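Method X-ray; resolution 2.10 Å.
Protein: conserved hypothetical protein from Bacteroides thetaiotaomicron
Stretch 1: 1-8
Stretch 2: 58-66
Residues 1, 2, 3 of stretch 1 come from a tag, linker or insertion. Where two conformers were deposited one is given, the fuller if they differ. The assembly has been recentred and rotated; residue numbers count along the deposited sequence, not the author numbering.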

ATOM      1  N   ALA A   1      17.692   9.320   8.811  1.00 49.74           N
ATOM      2  CA  ALA A   1      18.858   8.533   9.328  1.00 49.71           C
ATOM      3  C   ALA A   1      18.931   8.564  10.869  1.00 49.27           C
ATOM      4  O   ALA A   1      18.703   9.620  11.479  1.00 49.99           O
ATOM      5  N   ASN A   2      19.194   7.421  11.515  1.00 47.86           N
ATOM      6  CA  ASN A   2      19.219   6.088  10.893  1.00 46.05           C
ATOM      7  C   ASN A   2      17.807   5.496  10.827  1.00 43.49           C
ATOM      8  O   ASN A   2      17.560   4.372  11.264  1.00 43.37           O
ATOM      9  N   SER A   3      16.886   6.275  10.284  1.00 40.27           N
ATOM     10  CA  SER A   3      15.471   5.956  10.324  1.00 37.31           C
ATOM     11  C   SER A   3      15.093   4.893   9.297  1.00 34.13           C
ATOM     12  O   SER A   3      15.727   4.785   8.255  1.00 32.80           O
HETATM   13  N   MSE A   4      14.067   4.097   9.606  1.00 31.26           N
HETATM   14  CA  MSE A   4      13.510   3.170   8.623  1.00 28.49           C
HETATM   15  C   MSE A   4      12.885   3.962   7.468  1.00 26.58           C
HETATM   16  O   MSE A   4      12.523   5.132   7.621  1.00 25.77           O
ATOM     17  N   ILE A   5      12.788   3.321   6.310  0.50 25.49           N
ATOM     18  CA  ILE A   5      12.238   3.965   5.122  0.50 24.33           C
ATOM     19  C   ILE A   5      11.055   3.153   4.619  0.50 23.66           C
ATOM     20  O   ILE A   5      11.151   1.933   4.456  0.50 23.50           O
ATOM     21  N   ARG A   6       9.946   3.842   4.387  1.00 22.66           N
ATOM     22  CA  ARG A   6       8.766   3.238   3.785  1.00 22.31           C
ATOM     23  C   ARG A   6       8.685   3.659   2.314  1.00 22.18           C
ATOM     24  O   ARG A   6       8.733   4.851   2.003  1.00 22.18           O
ATOM     25  N   LEU A   7       8.565   2.679   1.419  1.00 22.05           N
ATOM     26  CA  LEU A   7       8.260   2.966   0.009  1.00 22.02           C
ATOM     27  C   LEU A   7       6.859   2.506  -0.338  1.00 21.65           C
ATOM     28  O   LEU A   7       6.440   1.418   0.065  1.00 21.62           O
ATOM     29  N   ASN A   8       6.138   3.362  -1.057  1.00 20.77           N
ATOM     30  CA  ASN A   8       4.903   3.008  -1.730  1.00 21.00           C
ATOM     31  C   ASN A   8       5.135   3.182  -3.233  1.00 21.27           C
ATOM     32  O   ASN A   8       5.324   4.304  -3.713  1.00 20.33           O
ATOM     33  N   THR A  58       9.430  -1.792   3.392  1.00 22.28           N
ATOM     34  CA  THR A  58      10.084  -1.129   4.506  1.00 21.99           C
ATOM     35  C   THR A  58      11.545  -1.546   4.536  1.00 22.67           C
ATOM     36  O   THR A  58      11.865  -2.739   4.523  1.00 22.22           O
ATOM     37  N   TRP A  59      12.416  -0.544   4.575  1.00 23.62           N
ATOM     38  CA  TRP A  59      13.855  -0.742   4.563  1.00 24.38           C
ATOM     39  C   TRP A  59      14.434  -0.252   5.871  1.00 25.08           C
ATOM     40  O   TRP A  59      13.980   0.755   6.416  1.00 24.68           O
ATOM     41  N   GLN A  60      15.417  -0.989   6.386  1.00 26.33           N
ATOM     42  CA  GLN A  60      16.010  -0.660   7.683  1.00 26.98           C
ATOM     43  C   GLN A  60      16.587   0.742   7.726  1.00 27.39           C
ATOM     44  O   GLN A  60      16.479   1.436   8.737  1.00 27.36           O
ATOM     45  N   ASN A  61      17.212   1.142   6.622  1.00 28.04           N
ATOM     46  CA  ASN A  61      17.818   2.456   6.493  1.00 28.73           C
ATOM     47  C   ASN A  61      18.143   2.744   5.029  1.00 29.20           C
ATOM     48  O   ASN A  61      17.934   1.889   4.142  1.00 28.11           O
ATOM     49  N   ALA A  62      18.654   3.947   4.793  1.00 29.93           N
ATOM     50  CA  ALA A  62      18.995   4.415   3.446  1.00 31.09           C
ATOM     51  C   ALA A  62      20.072   3.585   2.767  1.00 31.77           C
ATOM     52  O   ALA A  62      20.049   3.413   1.541  1.00 32.01           O
ATOM     53  N   GLU A  63      21.016   3.059   3.549  1.00 32.34           N
ATOM     54  CA  GLU A  63      22.115   2.315   2.950  1.00 32.86           C
ATOM     55  C   GLU A  63      21.775   0.897   2.503  1.00 31.70           C
ATOM     56  O   GLU A  63      22.255   0.458   1.459  1.00 31.33           O
ATOM     57  N   VAL A  64      20.938   0.190   3.254  1.00 30.59           N
ATOM     58  CA  VAL A  64      20.474  -1.116   2.783  1.00 29.63           C
ATOM     59  C   VAL A  64      19.527  -0.984   1.573  1.00 29.06           C
ATOM     60  O   VAL A  64      19.455  -1.888   0.740  1.00 28.65           O
ATOM     61  N   LEU A  65      18.798   0.129   1.493  1.00 28.89           N
ATOM     62  CA  LEU A  65      17.961   0.412   0.322  1.00 28.73           C
ATOM     63  C   LEU A  65      18.840   0.667  -0.914  1.00 29.16           C
ATOM     64  O   LEU A  65      18.581   0.112  -1.990  1.00 29.00           O
ATOM     65  N   ALA A  66      19.878   1.488  -0.740  1.00 29.56           N
ATOM     66  CA  ALA A  66      20.842   1.777  -1.815  1.00 30.32           C
ATOM     67  C   ALA A  66      21.475   0.494  -2.328  1.00 30.64           C
ATOM     68  O   ALA A  66      21.553   0.290  -3.535  1.00 30.90           O
TER

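The first three residues of stretch 1 derive from the expression tag, and they meet the second stretch mainly through backbone and solvent. Ala1 makes no contact. Asn2, which follows a cis peptide bond, has an off-rotamer chi1 of -98° that brings its amide end closer to stretch 2, yet ND2 remains 4.3 Å from Asn61 ND2. Its polar link is water-mediated: water 1 donates to Asn2 O (2.5 Å) and to Gln60 O (2.7 Å), joining two carbonyls that could not bond to each other directly. Ser3 (chi1 t) directs its CB away, and its OG is satisfied elsewhere in the structure. Its carbonyl faces the start of the helix instead, receiving a CA-H...O contact from Asn61 (CA to Ser3 O, 3.6 Å) and a hydrogen bond from water 2 (2.9 Å to Ser3 O), which in turn accepts from Ala62 N at 3.0 Å.

Selenomethionine Met4 (m, t, m) sets off sideways and its end leads away, leaving SE 4.1 Å from Thr58 CG2. At Ile5 the strands pair antiparallel, with Ile5 N to Trp59 O and Trp59 N to Ile5 O both 2.8 Å and nearly linear. The Ile5 side chain (m, t) lies on the same sheet face as Trp59, with Ile5 CB 4.4 Å from Trp59 CB. It extends to the helix: Ile5 CD1 lies 3.9 Å from Ala62 CB and 3.5 Å from Ala62 CA, and both Ile5 CD1 (4.3 Å) and Ile5 CG2 (4.2 Å) approach Leu65 CD2. Ile5 thereby packs against both strand and helix, and it is the residue of stretch 1 most covered by the other stretch.

Arg6 and Thr58 share the other sheet face as a non-hydrogen-bonded pair. The t, p, p course of the arginine curls its guanidinium back to the threonine (chi1 m), whose OG1 lies near the guanidinium plane at its edge and accepts from both Arg6 NE (3.0 Å) and Arg6 NH2 (2.8 Å).

Leu7 (m, t) brings its end nearer to stretch 2, where CD1 lies 4.0 Å from Leu65 CD1 and 4.3 Å from Trp59 CD1; it meets the indole (Trp59 chi1 m, chi2 93°) obliquely. Leu65 (t, p) points toward stretch 1; besides meeting Ile5, its CD2 lies 4.3 Å from Leu7 CD1. The helix carrying it is capped by Asn61 (chi1 p), whose OD1 accepts from Val64 N at 2.9 Å. Asn8 lies beyond reach of stretch 2, its side-chain amide hydrogen-bonded elsewhere in the structure.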

ATOM      1  CB  ALA A   1      20.159   9.045   8.711  1.00 50.13           C
ATOM      2  CB  ASN A   2      20.127   5.153  11.699  1.00 46.87           C
ATOM      3  CG  ASN A   2      21.518   5.029  11.102  1.00 49.82           C
ATOM      4  OD1 ASN A   2      22.308   5.980  11.118  1.00 51.90           O
ATOM      5  ND2 ASN A   2      21.827   3.840  10.573  1.00 52.12           N
ATOM      6  CB  SER A   3      14.670   7.231  10.086  1.00 37.86           C
ATOM      7  OG  SER A   3      13.364   7.100  10.621  1.00 41.13           O
HETATM    8  CB  MSE A   4      12.469   2.236   9.241  1.00 28.15           C
HETATM    9  CG  MSE A   4      13.063   1.082  10.060  1.00 27.86           C
HETATM   10 SE   MSE A   4      11.625   0.019  10.750  0.80 30.37          SE
HETATM   11  CE  MSE A   4      10.933   1.274  12.015  1.00 26.97           C
ATOM     12  CB  ILE A   5      13.301   4.100   4.001  0.50 24.48           C
ATOM     13  CG1 ILE A   5      14.390   5.097   4.414  0.50 24.50           C
ATOM     14  CG2 ILE A   5      12.658   4.527   2.671  0.50 24.20           C
ATOM     15  CD1 ILE A   5      15.608   5.082   3.508  0.50 24.07           C
ATOM     16  CB  ARG A   6       7.496   3.664   4.544  1.00 21.72           C
ATOM     17  CG  ARG A   6       6.157   3.344   3.834  1.00 20.96           C
ATOM     18  CD  ARG A   6       5.923   1.835   3.587  1.00 20.16           C
ATOM     19  NE  ARG A   6       6.261   1.020   4.759  1.00 20.76           N
ATOM     20  CZ  ARG A   6       5.475   0.893   5.831  1.00 22.22           C
ATOM     21  NH1 ARG A   6       4.285   1.499   5.868  1.00 20.03           N
ATOM     22  NH2 ARG A   6       5.864   0.131   6.859  1.00 21.58           N
ATOM     23  CB  LEU A   7       9.266   2.305  -0.949  1.00 22.00           C
ATOM     24  CG  LEU A   7      10.774   2.541  -0.766  1.00 22.77           C
ATOM     25  CD1 LEU A   7      11.540   1.905  -1.915  1.00 23.43           C
ATOM     26  CD2 LEU A   7      11.082   4.016  -0.719  1.00 23.31           C
ATOM     27  CB  ASN A   8       3.748   3.917  -1.297  1.00 20.17           C
ATOM     28  CG  ASN A   8       3.345   3.745   0.186  1.00 21.25           C
ATOM     29  OD1 ASN A   8       3.757   2.792   0.875  1.00 22.68           O
ATOM     30  ND2 ASN A   8       2.542   4.675   0.671  1.00 16.58           N
ATOM     31  CB  THR A  58       9.416  -1.468   5.845  1.00 21.67           C
ATOM     32  OG1 THR A  58       8.013  -1.242   5.725  1.00 21.26           O
ATOM     33  CG2 THR A  58       9.989  -0.608   6.990  1.00 21.07           C
ATOM     34  CB  TRP A  59      14.501  -0.046   3.350  1.00 24.07           C
ATOM     35  CG  TRP A  59      14.092  -0.771   2.112  1.00 25.06           C
ATOM     36  CD1 TRP A  59      13.027  -0.484   1.300  1.00 24.19           C
ATOM     37  CD2 TRP A  59      14.672  -1.974   1.607  1.00 24.37           C
ATOM     38  NE1 TRP A  59      12.925  -1.433   0.303  1.00 24.17           N
ATOM     39  CE2 TRP A  59      13.923  -2.355   0.472  1.00 24.68           C
ATOM     40  CE3 TRP A  59      15.762  -2.767   2.002  1.00 25.32           C
ATOM     41  CZ2 TRP A  59      14.237  -3.487  -0.282  1.00 24.35           C
ATOM     42  CZ3 TRP A  59      16.069  -3.891   1.253  1.00 24.33           C
ATOM     43  CH2 TRP A  59      15.304  -4.245   0.130  1.00 25.03           C
ATOM     44  CB  GLN A  60      17.095  -1.670   8.070  1.00 27.30           C
ATOM     45  CG  GLN A  60      17.513  -1.510   9.538  1.00 28.19           C
ATOM     46  CD  GLN A  60      18.524  -2.536   9.985  1.00 31.48           C
ATOM     47  OE1 GLN A  60      18.463  -3.707   9.591  1.00 32.38           O
ATOM     48  NE2 GLN A  60      19.474  -2.099  10.807  1.00 30.06           N
ATOM     49  CB  ASN A  61      19.095   2.560   7.355  1.00 28.99           C
ATOM     50  CG  ASN A  61      20.082   1.447   7.072  1.00 28.95           C
ATOM     51  OD1 ASN A  61      20.552   1.294   5.946  1.00 29.92           O
ATOM     52  ND2 ASN A  61      20.399   0.651   8.095  1.00 29.06           N
ATOM     53  CB  ALA A  62      19.398   5.903   3.478  1.00 31.09           C
ATOM     54  CB  GLU A  63      23.392   2.392   3.794  1.00 33.96           C
ATOM     55  CG  GLU A  63      24.090   3.777   3.647  1.00 39.32           C
ATOM     56  CD  GLU A  63      24.088   4.336   2.190  1.00 46.27           C
ATOM     57  OE1 GLU A  63      24.825   3.794   1.312  1.00 48.13           O
ATOM     58  OE2 GLU A  63      23.350   5.329   1.929  1.00 47.99           O
ATOM     59  CB  VAL A  64      19.842  -2.001   3.905  1.00 29.77           C
ATOM     60  CG1 VAL A  64      20.913  -2.401   4.966  1.00 29.46           C
ATOM     61  CG2 VAL A  64      18.655  -1.313   4.552  1.00 28.14           C
ATOM     62  CB  LEU A  65      17.012   1.589   0.571  1.00 28.19           C
ATOM     63  CG  LEU A  65      16.167   2.019  -0.645  1.00 26.97           C
ATOM     64  CD1 LEU A  65      15.290   0.870  -1.197  1.00 24.97           C
ATOM     65  CD2 LEU A  65      15.324   3.237  -0.320  1.00 24.73           C
ATOM     66  CB  ALA A  66      21.918   2.772  -1.342  1.00 30.36           C
TER
HETATM   67  O   HOH W   1      16.642   2.054  11.345  1.00 30.64           O
HETATM   68  O   HOH W   2      17.993   5.939   6.886  1.00 38.72           O